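Local atomic coordinates of polyketide biosynthesis 3-hydroxy-3-methylglutaryl-ACP synthase PksG (PDB entry 4YXT), a protein that catalyses the aldol condensation of acetyl-ACP with a beta-ketothioester polyketide intermediate during biosynthesis of the antibiotic bacillaene. Residues I6-G14 against R346-L356; L38-L46 against A164-A172. The protein carries 1 engineered substitution. All coordinates share one frame; numbering follows the deposited sequence.

Contact 1 (I6-G14 against R346-L356); sequences IEAMNVFGG and RQRTFGIEKHL
Q347 turns its side-chain amide to the backbone of M9. Here the end of helix 341-349 and the start of helix 352-357, with G351 as N-cap between them, pack on strand 5-12 of the large mixed sheet of the thiolase-like fold. Q347 OE1 accepts from M9 N at 3.0 Å, and Q347 NE2 gives to M9 O at 2.7 Å. The second bond is straighter, and M9 O lies close to the amide plane. The Q347 chain bends at chi2 (-60°), which brings the amide back to the strand. The two bonds fix its rotation and satisfy both backbone polar groups of M9. E7 and A8 both face L176, a classic beta bulge; N10 and F12 bond to A174 and A172.

Packing stays close around I352. I352 CG2 meets V11 CB at 3.9 Å, the two side chains crossing at about a right angle. N10 CB lies over one face of the F350 ring, whose edge meets A8 CB. N10 ND2 is held by A58 O.

The R346 end is looser and partly open to solvent. One face of its guanidinium lies over E7 O and A8 CB, without a hydrogen bond. The E7 carboxylate is held by K137 and N180.

At the other end, the rings of H355 and F12 are nearly parallel (16°) but slid apart. H355 ND1 is buried without a partner in the model. H355 NE2 makes a weak hydrogen bond to G14 O at 3.4 Å. G13 N lies at the edge of the H355 ring, 3.2 Å from H355 CE1.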
ATOM      1  N   ILE A   6     -11.525  16.347  -2.780  1.00 21.45           N
ATOM      2  CA  ILE A   6     -10.358  17.014  -3.343  1.00 22.55           C
ATOM      3  C   ILE A   6     -10.441  18.547  -3.138  1.00 22.36           C
ATOM      4  O   ILE A   6     -11.351  19.184  -3.625  1.00 23.10           O
ATOM      5  CB  ILE A   6     -10.162  16.646  -4.850  1.00 21.02           C
ATOM      6  CG1 ILE A   6     -10.108  15.132  -5.047  1.00 22.37           C
ATOM      7  CG2 ILE A   6      -8.978  17.353  -5.438  1.00 20.06           C
ATOM      8  CD1 ILE A   6      -9.958  14.670  -6.497  1.00 22.41           C
ATOM      9  N   GLU A   7      -9.441  19.110  -2.464  1.00 22.69           N
ATOM     10  CA  GLU A   7      -9.242  20.558  -2.364  1.00 24.66           C
ATOM     11  C   GLU A   7      -8.367  21.059  -3.501  1.00 24.21           C
ATOM     12  O   GLU A   7      -8.532  22.157  -4.000  1.00 25.35           O
ATOM     13  CB  GLU A   7      -8.620  20.919  -1.003  1.00 24.73           C
ATOM     14  CG  GLU A   7      -9.514  20.454   0.130  1.00 27.23           C
ATOM     15  CD  GLU A   7      -9.055  20.928   1.492  1.00 28.66           C
ATOM     16  OE1 GLU A   7      -7.868  21.265   1.650  1.00 34.10           O
ATOM     17  OE2 GLU A   7      -9.876  20.955   2.411  1.00 28.73           O
ATOM     18  N   ALA A   8      -7.442  20.237  -3.963  1.00 23.83           N
ATOM     19  CA  ALA A   8      -6.570  20.715  -4.993  1.00 23.29           C
ATOM     20  C   ALA A   8      -5.927  19.482  -5.634  1.00 23.20           C
ATOM     21  O   ALA A   8      -5.778  18.491  -4.964  1.00 19.45           O
ATOM     22  CB  ALA A   8      -5.535  21.646  -4.380  1.00 22.75           C
ATOM     23  N   MET A   9      -5.610  19.546  -6.925  1.00 24.82           N
ATOM     24  CA  MET A   9      -4.881  18.441  -7.582  1.00 29.79           C
ATOM     25  C   MET A   9      -4.063  18.937  -8.763  1.00 26.32           C
ATOM     26  O   MET A   9      -4.464  19.863  -9.425  1.00 31.02           O
ATOM     27  CB  MET A   9      -5.822  17.282  -7.998  1.00 31.14           C
ATOM     28  CG  MET A   9      -6.587  17.468  -9.291  1.00 33.42           C
ATOM     29  SD  MET A   9      -7.830  16.166  -9.554  1.00 39.20           S
ATOM     30  CE  MET A   9      -6.792  14.749  -9.847  1.00 31.93           C
ATOM     31  N   ASN A  10      -2.909  18.314  -8.983  1.00 25.49           N
ATOM     32  CA  ASN A  10      -1.960  18.756  -9.970  1.00 22.56           C
ATOM     33  C   ASN A  10      -1.245  17.617 -10.661  1.00 24.02           C
ATOM     34  O   ASN A  10      -0.963  16.603 -10.071  1.00 25.09           O
ATOM     35  CB  ASN A  10      -0.916  19.688  -9.374  1.00 21.71           C
ATOM     36  CG  ASN A  10      -0.035  20.310 -10.456  1.00 20.86           C
ATOM     37  OD1 ASN A  10      -0.536  20.693 -11.497  1.00 21.36           O
ATOM     38  ND2 ASN A  10       1.226  20.320 -10.268  1.00 19.54           N
ATOM     39  N   VAL A  11      -0.907  17.830 -11.918  1.00 24.53           N
ATOM     40  CA  VAL A  11      -0.411  16.781 -12.783  1.00 25.96           C
ATOM     41  C   VAL A  11       0.981  17.183 -13.085  1.00 24.50           C
ATOM     42  O   VAL A  11       1.164  18.349 -13.293  1.00 23.93           O
ATOM     43  CB  VAL A  11      -1.193  16.766 -14.139  1.00 24.57           C
ATOM     44  CG1 VAL A  11      -0.564  15.840 -15.176  1.00 22.29           C
ATOM     45  CG2 VAL A  11      -2.626  16.368 -13.905  1.00 24.85           C
ATOM     46  N   PHE A  12       1.919  16.226 -13.044  1.00 25.22           N
ATOM     47  CA  PHE A  12       3.234  16.303 -13.695  1.00 24.97           C
ATOM     48  C   PHE A  12       3.343  15.201 -14.747  1.00 27.94           C
ATOM     49  O   PHE A  12       3.458  13.996 -14.407  1.00 25.16           O
ATOM     50  CB  PHE A  12       4.385  16.079 -12.731  1.00 25.29           C
ATOM     51  CG  PHE A  12       5.735  16.394 -13.331  1.00 24.51           C
ATOM     52  CD1 PHE A  12       6.114  17.710 -13.539  1.00 24.52           C
ATOM     53  CD2 PHE A  12       6.616  15.387 -13.701  1.00 24.38           C
ATOM     54  CE1 PHE A  12       7.350  18.036 -14.099  1.00 24.49           C
ATOM     55  CE2 PHE A  12       7.855  15.710 -14.252  1.00 25.05           C
ATOM     56  CZ  PHE A  12       8.215  17.040 -14.455  1.00 22.33           C
ATOM     57  N   GLY A  13       3.308  15.619 -16.014  1.00 27.48           N
ATOM     58  CA  GLY A  13       3.445  14.720 -17.166  1.00 26.47           C
ATOM     59  C   GLY A  13       4.781  14.795 -17.871  1.00 26.46           C
ATOM     60  O   GLY A  13       4.845  14.731 -19.085  1.00 27.90           O
ATOM     61  N   GLY A  14       5.847  14.902 -17.098  1.00 28.96           N
ATOM     62  CA  GLY A  14       7.191  14.695 -17.602  1.00 28.91           C
ATOM     63  C   GLY A  14       7.821  16.019 -17.979  1.00 28.67           C
ATOM     64  O   GLY A  14       7.147  17.040 -18.107  1.00 28.04           O
ATOM     65  N   ARG A 346      -9.959  27.141  -9.139  1.00 29.53           N
ATOM     66  CA  ARG A 346      -8.728  26.855  -8.421  1.00 26.96           C
ATOM     67  C   ARG A 346      -7.837  25.969  -9.289  1.00 26.42           C
ATOM     68  O   ARG A 346      -6.658  26.179  -9.385  1.00 27.27           O
ATOM     69  CB  ARG A 346      -9.032  26.223  -7.060  1.00 27.36           C
ATOM     70  CG  ARG A 346      -7.781  25.728  -6.344  1.00 28.82           C
ATOM     71  CD  ARG A 346      -7.958  25.737  -4.853  1.00 28.54           C
ATOM     72  NE  ARG A 346      -6.767  25.361  -4.094  1.00 30.73           N
ATOM     73  CZ  ARG A 346      -6.766  25.030  -2.797  1.00 31.16           C
ATOM     74  NH1 ARG A 346      -7.917  25.036  -2.123  1.00 30.76           N
ATOM     75  NH2 ARG A 346      -5.621  24.708  -2.168  1.00 29.74           N
ATOM     76  N   GLN A 347      -8.403  24.984  -9.959  1.00 27.95           N
ATOM     77  CA  GLN A 347      -7.546  24.134 -10.809  1.00 27.55           C
ATOM     78  C   GLN A 347      -6.876  24.899 -11.908  1.00 28.51           C
ATOM     79  O   GLN A 347      -5.745  24.560 -12.298  1.00 23.03           O
ATOM     80  CB  GLN A 347      -8.353  23.005 -11.426  1.00 27.71           C
ATOM     81  CG  GLN A 347      -8.711  21.934 -10.401  1.00 29.21           C
ATOM     82  CD  GLN A 347      -7.497  21.301  -9.788  1.00 25.82           C
ATOM     83  OE1 GLN A 347      -7.248  21.424  -8.608  1.00 28.15           O
ATOM     84  NE2 GLN A 347      -6.716  20.635 -10.611  1.00 29.02           N
ATOM     85  N   ARG A 348      -7.572  25.923 -12.437  1.00 33.45           N
ATOM     86  CA  ARG A 348      -6.979  26.789 -13.506  1.00 33.80           C
ATOM     87  C   ARG A 348      -5.654  27.383 -13.081  1.00 29.19           C
ATOM     88  O   ARG A 348      -4.752  27.475 -13.873  1.00 34.37           O
ATOM     89  CB  ARG A 348      -7.921  27.912 -13.987  1.00 36.87           C
ATOM     90  CG  ARG A 348      -7.442  28.512 -15.323  1.00 43.13           C
ATOM     91  CD  ARG A 348      -7.686  30.007 -15.498  1.00 48.70           C
ATOM     92  NE  ARG A 348      -7.328  30.773 -14.297  1.00 55.75           N
ATOM     93  CZ  ARG A 348      -6.104  31.196 -13.973  1.00 56.41           C
ATOM     94  NH1 ARG A 348      -5.045  30.956 -14.748  1.00 58.51           N
ATOM     95  NH2 ARG A 348      -5.937  31.864 -12.843  1.00 56.00           N
ATOM     96  N   THR A 349      -5.508  27.692 -11.803  1.00 31.48           N
ATOM     97  CA  THR A 349      -4.272  28.290 -11.271  1.00 31.90           C
ATOM     98  C   THR A 349      -3.023  27.442 -11.493  1.00 32.19           C
ATOM     99  O   THR A 349      -1.922  27.969 -11.703  1.00 30.34           O
ATOM    100  CB  THR A 349      -4.414  28.534  -9.756  1.00 35.27           C
ATOM    101  OG1 THR A 349      -5.689  29.129  -9.497  1.00 38.48           O
ATOM    102  CG2 THR A 349      -3.377  29.496  -9.291  1.00 36.63           C
ATOM    103  N   PHE A 350      -3.165  26.124 -11.446  1.00 30.08           N
ATOM    104  CA  PHE A 350      -2.007  25.267 -11.682  1.00 27.40           C
ATOM    105  C   PHE A 350      -1.574  25.255 -13.131  1.00 27.64           C
ATOM    106  O   PHE A 350      -0.470  24.843 -13.432  1.00 28.57           O
ATOM    107  CB  PHE A 350      -2.296  23.821 -11.200  1.00 29.36           C
ATOM    108  CG  PHE A 350      -2.654  23.740  -9.734  1.00 29.66           C
ATOM    109  CD1 PHE A 350      -1.738  24.132  -8.762  1.00 30.45           C
ATOM    110  CD2 PHE A 350      -3.913  23.317  -9.325  1.00 31.27           C
ATOM    111  CE1 PHE A 350      -2.054  24.082  -7.414  1.00 31.23           C
ATOM    112  CE2 PHE A 350      -4.236  23.269  -7.976  1.00 30.19           C
ATOM    113  CZ  PHE A 350      -3.302  23.655  -7.019  1.00 30.31           C
ATOM    114  N   GLY A 351      -2.423  25.667 -14.080  1.00 30.12           N
ATOM    115  CA  GLY A 351      -1.909  25.730 -15.445  1.00 26.37           C
ATOM    116  C   GLY A 351      -1.416  24.396 -15.965  1.00 24.94           C
ATOM    117  O   GLY A 351      -0.395  24.302 -16.651  1.00 24.02           O
ATOM    118  N   ILE A 352      -2.186  23.342 -15.727  1.00 27.36           N
ATOM    119  CA  ILE A 352      -1.737  21.999 -16.203  1.00 28.16           C
ATOM    120  C   ILE A 352      -1.430  21.976 -17.702  1.00 25.12           C
ATOM    121  O   ILE A 352      -0.362  21.502 -18.108  1.00 25.42           O
ATOM    122  CB  ILE A 352      -2.741  20.872 -15.815  1.00 26.66           C
ATOM    123  CG1 ILE A 352      -2.656  20.587 -14.314  1.00 27.26           C
ATOM    124  CG2 ILE A 352      -2.443  19.605 -16.566  1.00 23.92           C
ATOM    125  CD1 ILE A 352      -3.980  20.108 -13.731  1.00 28.99           C
ATOM    126  N   GLU A 353      -2.351  22.476 -18.513  1.00 28.27           N
ATOM    127  CA  GLU A 353      -2.166  22.546 -19.989  1.00 28.71           C
ATOM    128  C   GLU A 353      -0.882  23.249 -20.343  1.00 27.91           C
ATOM    129  O   GLU A 353      -0.031  22.755 -21.108  1.00 21.20           O
ATOM    130  CB  GLU A 353      -3.344  23.291 -20.650  1.00 32.55           C
ATOM    131  CG  GLU A 353      -4.293  22.379 -21.385  1.00 40.25           C
ATOM    132  CD  GLU A 353      -4.997  23.010 -22.560  1.00 38.85           C
ATOM    133  OE1 GLU A 353      -5.672  24.019 -22.370  1.00 48.30           O
ATOM    134  OE2 GLU A 353      -4.905  22.473 -23.674  1.00 44.88           O
ATOM    135  N   LYS A 354      -0.725  24.425 -19.740  1.00 31.43           N
ATOM    136  CA  LYS A 354       0.494  25.234 -19.967  1.00 35.28           C
ATOM    137  C   LYS A 354       1.741  24.403 -19.613  1.00 31.80           C
ATOM    138  O   LYS A 354       2.739  24.312 -20.357  1.00 30.99           O
ATOM    139  CB  LYS A 354       0.354  26.494 -19.118  1.00 39.61           C
ATOM    140  CG  LYS A 354       1.295  27.649 -19.363  1.00 48.80           C
ATOM    141  CD  LYS A 354       0.989  28.765 -18.346  1.00 50.19           C
ATOM    142  CE  LYS A 354       2.252  29.408 -17.798  1.00 56.67           C
ATOM    143  NZ  LYS A 354       3.185  28.482 -17.079  1.00 60.66           N
ATOM    144  N   HIS A 355       1.700  23.710 -18.495  1.00 28.95           N
ATOM    145  CA  HIS A 355       2.847  22.865 -18.217  1.00 27.59           C
ATOM    146  C   HIS A 355       3.115  21.804 -19.310  1.00 26.65           C
ATOM    147  O   HIS A 355       4.259  21.561 -19.723  1.00 22.06           O
ATOM    148  CB  HIS A 355       2.695  22.204 -16.843  1.00 30.65           C
ATOM    149  CG  HIS A 355       3.435  20.919 -16.745  1.00 32.90           C
ATOM    150  ND1 HIS A 355       2.803  19.709 -16.531  1.00 36.63           N
ATOM    151  CD2 HIS A 355       4.745  20.640 -16.907  1.00 31.68           C
ATOM    152  CE1 HIS A 355       3.703  18.742 -16.547  1.00 31.43           C
ATOM    153  NE2 HIS A 355       4.883  19.277 -16.793  1.00 34.51           N
ATOM    154  N   LEU A 356       2.059  21.127 -19.771  1.00 25.45           N
ATOM    155  CA  LEU A 356       2.234  20.113 -20.798  1.00 23.53           C
ATOM    156  C   LEU A 356       2.787  20.733 -22.110  1.00 27.14           C
ATOM    157  O   LEU A 356       3.652  20.132 -22.804  1.00 22.27           O
ATOM    158  CB  LEU A 356       0.911  19.420 -21.081  1.00 22.37           C
ATOM    159  CG  LEU A 356       0.301  18.597 -19.925  1.00 21.49           C
ATOM    160  CD1 LEU A 356      -1.083  18.108 -20.281  1.00 21.51           C
ATOM    161  CD2 LEU A 356       1.175  17.439 -19.574  1.00 19.16           C
TER

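Contact 2 (L38-L46 against A164-A172); sequences LMKEKAVAL and AEPSAGAGA
K42 reaches across to the turn at E165 with an extended side chain. Its CG sits between the backbone N and the carbonyl carbon (chi1 61°), and from there the chain runs straight out to the ammonium group. K42 NZ gives a hydrogen bond of 2.7 Å to E165 O. It meets this oxygen at a C=O...N angle of 151°. K42 CD also lies near E165 O, at 3.3 Å. The E165 carboxylate does not contact K42 NZ. Y367 OH bonds to both E165 OE2 and K42 NZ, and R27 pairs with E165 OE1. One water gives hydrogen bonds to E41 O and P166 O, bridging the two backbones.

In the thiolase-like fold this turn leads into strand 170-178 of the large mixed sheet. An inverse gamma turn centred on A168 precedes that strand. Segment 38-46 contributes the short strand 41-43, an outer strand of a small separate sheet.

M39 lies at the other end of the turn. Its chain bends at chi2 and chi3, and M39 CG comes to 3.6 Å from S167 OG. F253 touches both residues. The M39 side chain is about 10 Å from that of H250, a probable proton donor/acceptor.

Beyond K42 the contact is made mainly by alanines. A45 CB lies 4.0 Å from A170 CB, with F54 of helix 51-64 against both. A43 CB packs tightly against A170 O, at 3.1 Å.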
ATOM      1  N   LEU A  38      -6.020   6.466 -30.388  1.00 34.31           N
ATOM      2  CA  LEU A  38      -6.400   7.852 -30.116  1.00 33.03           C
ATOM      3  C   LEU A  38      -5.394   8.520 -29.195  1.00 31.68           C
ATOM      4  O   LEU A  38      -5.768   9.136 -28.209  1.00 37.22           O
ATOM      5  CB  LEU A  38      -7.813   7.957 -29.515  1.00 29.45           C
ATOM      6  CG  LEU A  38      -9.035   7.417 -30.257  1.00 33.43           C
ATOM      7  CD1 LEU A  38     -10.322   7.735 -29.487  1.00 32.76           C
ATOM      8  CD2 LEU A  38      -9.206   7.904 -31.684  1.00 33.31           C
ATOM      9  N   MET A  39      -4.125   8.386 -29.511  1.00 34.82           N
ATOM     10  CA  MET A  39      -3.042   8.927 -28.687  1.00 38.59           C
ATOM     11  C   MET A  39      -2.157   9.868 -29.515  1.00 37.04           C
ATOM     12  O   MET A  39      -2.089   9.731 -30.713  1.00 33.43           O
ATOM     13  CB  MET A  39      -2.251   7.770 -28.080  1.00 40.86           C
ATOM     14  CG  MET A  39      -3.093   6.938 -27.096  1.00 43.52           C
ATOM     15  SD  MET A  39      -3.919   7.863 -25.750  1.00 43.98           S
ATOM     16  CE  MET A  39      -2.891   7.367 -24.360  1.00 43.16           C
ATOM     17  N   LYS A  40      -1.512  10.852 -28.888  1.00 36.61           N
ATOM     18  CA  LYS A  40      -0.703  11.828 -29.652  1.00 33.30           C
ATOM     19  C   LYS A  40       0.657  12.014 -29.078  1.00 31.84           C
ATOM     20  O   LYS A  40       1.594  12.157 -29.816  1.00 29.94           O
ATOM     21  CB  LYS A  40      -1.381  13.208 -29.748  1.00 37.11           C
ATOM     22  CG  LYS A  40      -2.873  13.177 -30.056  1.00 36.04           C
ATOM     23  CD  LYS A  40      -3.558  14.450 -29.610  1.00 39.02           C
ATOM     24  CE  LYS A  40      -3.379  15.577 -30.626  1.00 40.76           C
ATOM     25  NZ  LYS A  40      -4.230  16.768 -30.255  1.00 40.30           N
ATOM     26  N   GLU A  41       0.779  12.054 -27.762  1.00 29.39           N
ATOM     27  CA  GLU A  41       2.065  12.209 -27.170  1.00 30.19           C
ATOM     28  C   GLU A  41       2.152  11.268 -26.000  1.00 27.08           C
ATOM     29  O   GLU A  41       1.166  10.888 -25.430  1.00 21.80           O
ATOM     30  CB  GLU A  41       2.272  13.658 -26.698  1.00 34.23           C
ATOM     31  CG  GLU A  41       2.041  14.722 -27.771  1.00 39.60           C
ATOM     32  CD  GLU A  41       1.789  16.110 -27.196  1.00 44.29           C
ATOM     33  OE1 GLU A  41       1.106  16.232 -26.155  1.00 54.03           O
ATOM     34  OE2 GLU A  41       2.254  17.100 -27.791  1.00 49.63           O
ATOM     35  N   LYS A  42       3.359  10.852 -25.687  1.00 28.43           N
ATOM     36  CA  LYS A  42       3.615  10.190 -24.416  1.00 27.43           C
ATOM     37  C   LYS A  42       4.756  10.931 -23.736  1.00 28.00           C
ATOM     38  O   LYS A  42       5.731  11.301 -24.409  1.00 31.61           O
ATOM     39  CB  LYS A  42       3.941   8.721 -24.623  1.00 27.56           C
ATOM     40  CG  LYS A  42       5.190   8.411 -25.459  1.00 28.04           C
ATOM     41  CD  LYS A  42       5.345   6.896 -25.503  1.00 27.93           C
ATOM     42  CE  LYS A  42       6.760   6.473 -25.867  1.00 30.02           C
ATOM     43  NZ  LYS A  42       6.949   5.038 -25.501  1.00 31.65           N
ATOM     44  N   ALA A  43       4.619  11.180 -22.434  1.00 25.72           N
ATOM     45  CA  ALA A  43       5.746  11.585 -21.617  1.00 26.68           C
ATOM     46  C   ALA A  43       6.784  10.489 -21.580  1.00 28.68           C
ATOM     47  O   ALA A  43       6.444   9.315 -21.604  1.00 28.56           O
ATOM     48  CB  ALA A  43       5.271  11.871 -20.206  1.00 25.73           C
ATOM     49  N   VAL A  44       8.063  10.856 -21.507  1.00 34.98           N
ATOM     50  CA  VAL A  44       9.158   9.878 -21.385  1.00 30.90           C
ATOM     51  C   VAL A  44      10.069  10.287 -20.202  1.00 33.63           C
ATOM     52  O   VAL A  44      10.704  11.359 -20.210  1.00 32.93           O
ATOM     53  CB  VAL A  44       9.964   9.736 -22.694  1.00 36.85           C
ATOM     54  CG1 VAL A  44      11.005   8.608 -22.595  1.00 35.98           C
ATOM     55  CG2 VAL A  44       9.046   9.508 -23.893  1.00 36.90           C
ATOM     56  N   ALA A  45      10.069   9.466 -19.146  1.00 31.22           N
ATOM     57  CA  ALA A  45      10.940   9.689 -18.003  1.00 31.53           C
ATOM     58  C   ALA A  45      12.421   9.575 -18.426  1.00 35.80           C
ATOM     59  O   ALA A  45      12.822   8.622 -19.103  1.00 35.19           O
ATOM     60  CB  ALA A  45      10.651   8.681 -16.894  1.00 30.22           C
ATOM     61  N   LEU A  46      13.214  10.549 -17.989  1.00 35.06           N
ATOM     62  CA  LEU A  46      14.644  10.562 -18.210  1.00 35.80           C
ATOM     63  C   LEU A  46      15.392   9.885 -17.055  1.00 36.37           C
ATOM     64  O   LEU A  46      14.847   9.722 -15.943  1.00 31.54           O
ATOM     65  CB  LEU A  46      15.106  12.003 -18.349  1.00 38.39           C
ATOM     66  CG  LEU A  46      14.335  12.780 -19.418  1.00 40.57           C
ATOM     67  CD1 LEU A  46      14.059  14.237 -19.046  1.00 40.97           C
ATOM     68  CD2 LEU A  46      15.123  12.681 -20.697  1.00 44.28           C
ATOM     69  N   ALA A 164       1.582  -1.186 -27.953  1.00 36.34           N
ATOM     70  CA  ALA A 164       1.545  -0.689 -26.583  1.00 37.27           C
ATOM     71  C   ALA A 164       2.473   0.506 -26.463  1.00 35.06           C
ATOM     72  O   ALA A 164       2.143   1.480 -25.825  1.00 32.72           O
ATOM     73  CB  ALA A 164       1.991  -1.784 -25.618  1.00 39.86           C
ATOM     74  N   GLU A 165       3.622   0.424 -27.127  1.00 34.07           N
ATOM     75  CA  GLU A 165       4.671   1.419 -26.993  1.00 35.04           C
ATOM     76  C   GLU A 165       4.239   2.882 -27.172  1.00 33.14           C
ATOM     77  O   GLU A 165       4.744   3.754 -26.492  1.00 35.77           O
ATOM     78  CB  GLU A 165       5.753   1.108 -27.992  1.00 34.21           C
ATOM     79  CG  GLU A 165       6.988   1.933 -27.828  1.00 34.48           C
ATOM     80  CD  GLU A 165       7.908   1.845 -29.054  1.00 37.86           C
ATOM     81  OE1 GLU A 165       7.502   1.263 -30.089  1.00 35.61           O
ATOM     82  OE2 GLU A 165       9.031   2.380 -28.962  1.00 36.08           O
ATOM     83  N   PRO A 166       3.320   3.159 -28.098  1.00 33.11           N
ATOM     84  CA  PRO A 166       2.866   4.531 -28.206  1.00 35.62           C
ATOM     85  C   PRO A 166       2.044   5.065 -27.023  1.00 35.17           C
ATOM     86  O   PRO A 166       1.836   6.271 -26.935  1.00 34.86           O
ATOM     87  CB  PRO A 166       1.989   4.510 -29.480  1.00 36.50           C
ATOM     88  CG  PRO A 166       2.317   3.249 -30.169  1.00 36.78           C
ATOM     89  CD  PRO A 166       2.650   2.299 -29.082  1.00 34.85           C
ATOM     90  N   SER A 167       1.535   4.195 -26.151  1.00 35.38           N
ATOM     91  CA  SER A 167       0.734   4.668 -24.981  1.00 34.79           C
ATOM     92  C   SER A 167       1.463   4.526 -23.624  1.00 31.67           C
ATOM     93  O   SER A 167       0.901   4.853 -22.590  1.00 29.90           O
ATOM     94  CB  SER A 167      -0.587   3.892 -24.907  1.00 37.30           C
ATOM     95  OG  SER A 167      -1.285   3.981 -26.151  1.00 42.90           O
ATOM     96  N   ALA A 168       2.696   4.020 -23.650  1.00 27.27           N
ATOM     97  CA  ALA A 168       3.402   3.608 -22.470  1.00 26.48           C
ATOM     98  C   ALA A 168       4.038   4.827 -21.823  1.00 27.34           C
ATOM     99  O   ALA A 168       5.192   5.129 -22.095  1.00 26.71           O
ATOM    100  CB  ALA A 168       4.476   2.581 -22.845  1.00 27.40           C
ATOM    101  N   GLY A 169       3.310   5.511 -20.943  1.00 24.71           N
ATOM    102  CA  GLY A 169       3.798   6.758 -20.392  1.00 26.36           C
ATOM    103  C   GLY A 169       4.468   6.828 -19.028  1.00 27.54           C
ATOM    104  O   GLY A 169       4.885   5.823 -18.439  1.00 34.71           O
ATOM    105  N   ALA A 170       4.618   8.066 -18.566  1.00 23.62           N
ATOM    106  CA  ALA A 170       5.222   8.399 -17.287  1.00 23.20           C
ATOM    107  C   ALA A 170       4.523   9.656 -16.773  1.00 21.99           C
ATOM    108  O   ALA A 170       4.336  10.620 -17.505  1.00 22.03           O
ATOM    109  CB  ALA A 170       6.690   8.689 -17.437  1.00 20.75           C
ATOM    110  N   GLY A 171       4.177   9.691 -15.503  1.00 23.44           N
ATOM    111  CA  GLY A 171       3.366  10.782 -15.022  1.00 21.34           C
ATOM    112  C   GLY A 171       3.142  10.629 -13.550  1.00 24.36           C
ATOM    113  O   GLY A 171       3.466   9.575 -12.992  1.00 25.20           O
ATOM    114  N   ALA A 172       2.596  11.686 -12.933  1.00 21.53           N
ATOM    115  CA  ALA A 172       2.179  11.651 -11.550  1.00 20.12           C
ATOM    116  C   ALA A 172       1.113  12.666 -11.384  1.00 18.57           C
ATOM    117  O   ALA A 172       1.103  13.686 -12.087  1.00 17.80           O
ATOM    118  CB  ALA A 172       3.331  11.899 -10.570  1.00 20.42           C
TER
HETATM  119  O   HOH W   1      -0.023   8.210 -25.687  1.00 34.18           O

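The centres of contacts 1 and 2 lie about 18 Å apart. Along the chain the segments come in the order 6-14, 38-46, 164-172 and 346-356, so contact 2 closes within the span of contact 1. They share the large mixed sheet, where the antiparallel neighbours 5-12 and 170-178 put the two contacts side by side. The contacts also touch directly: F12 N probably bonds to A172 O at 2.8 Å, and G13 O packs on A43 CB. Contact 1 joins the first strand to helices of the C-terminal family region and lies away from the annotated sites. Contact 2 stays within the N-terminal region, nearer the probable catalytic residues C114 and H250.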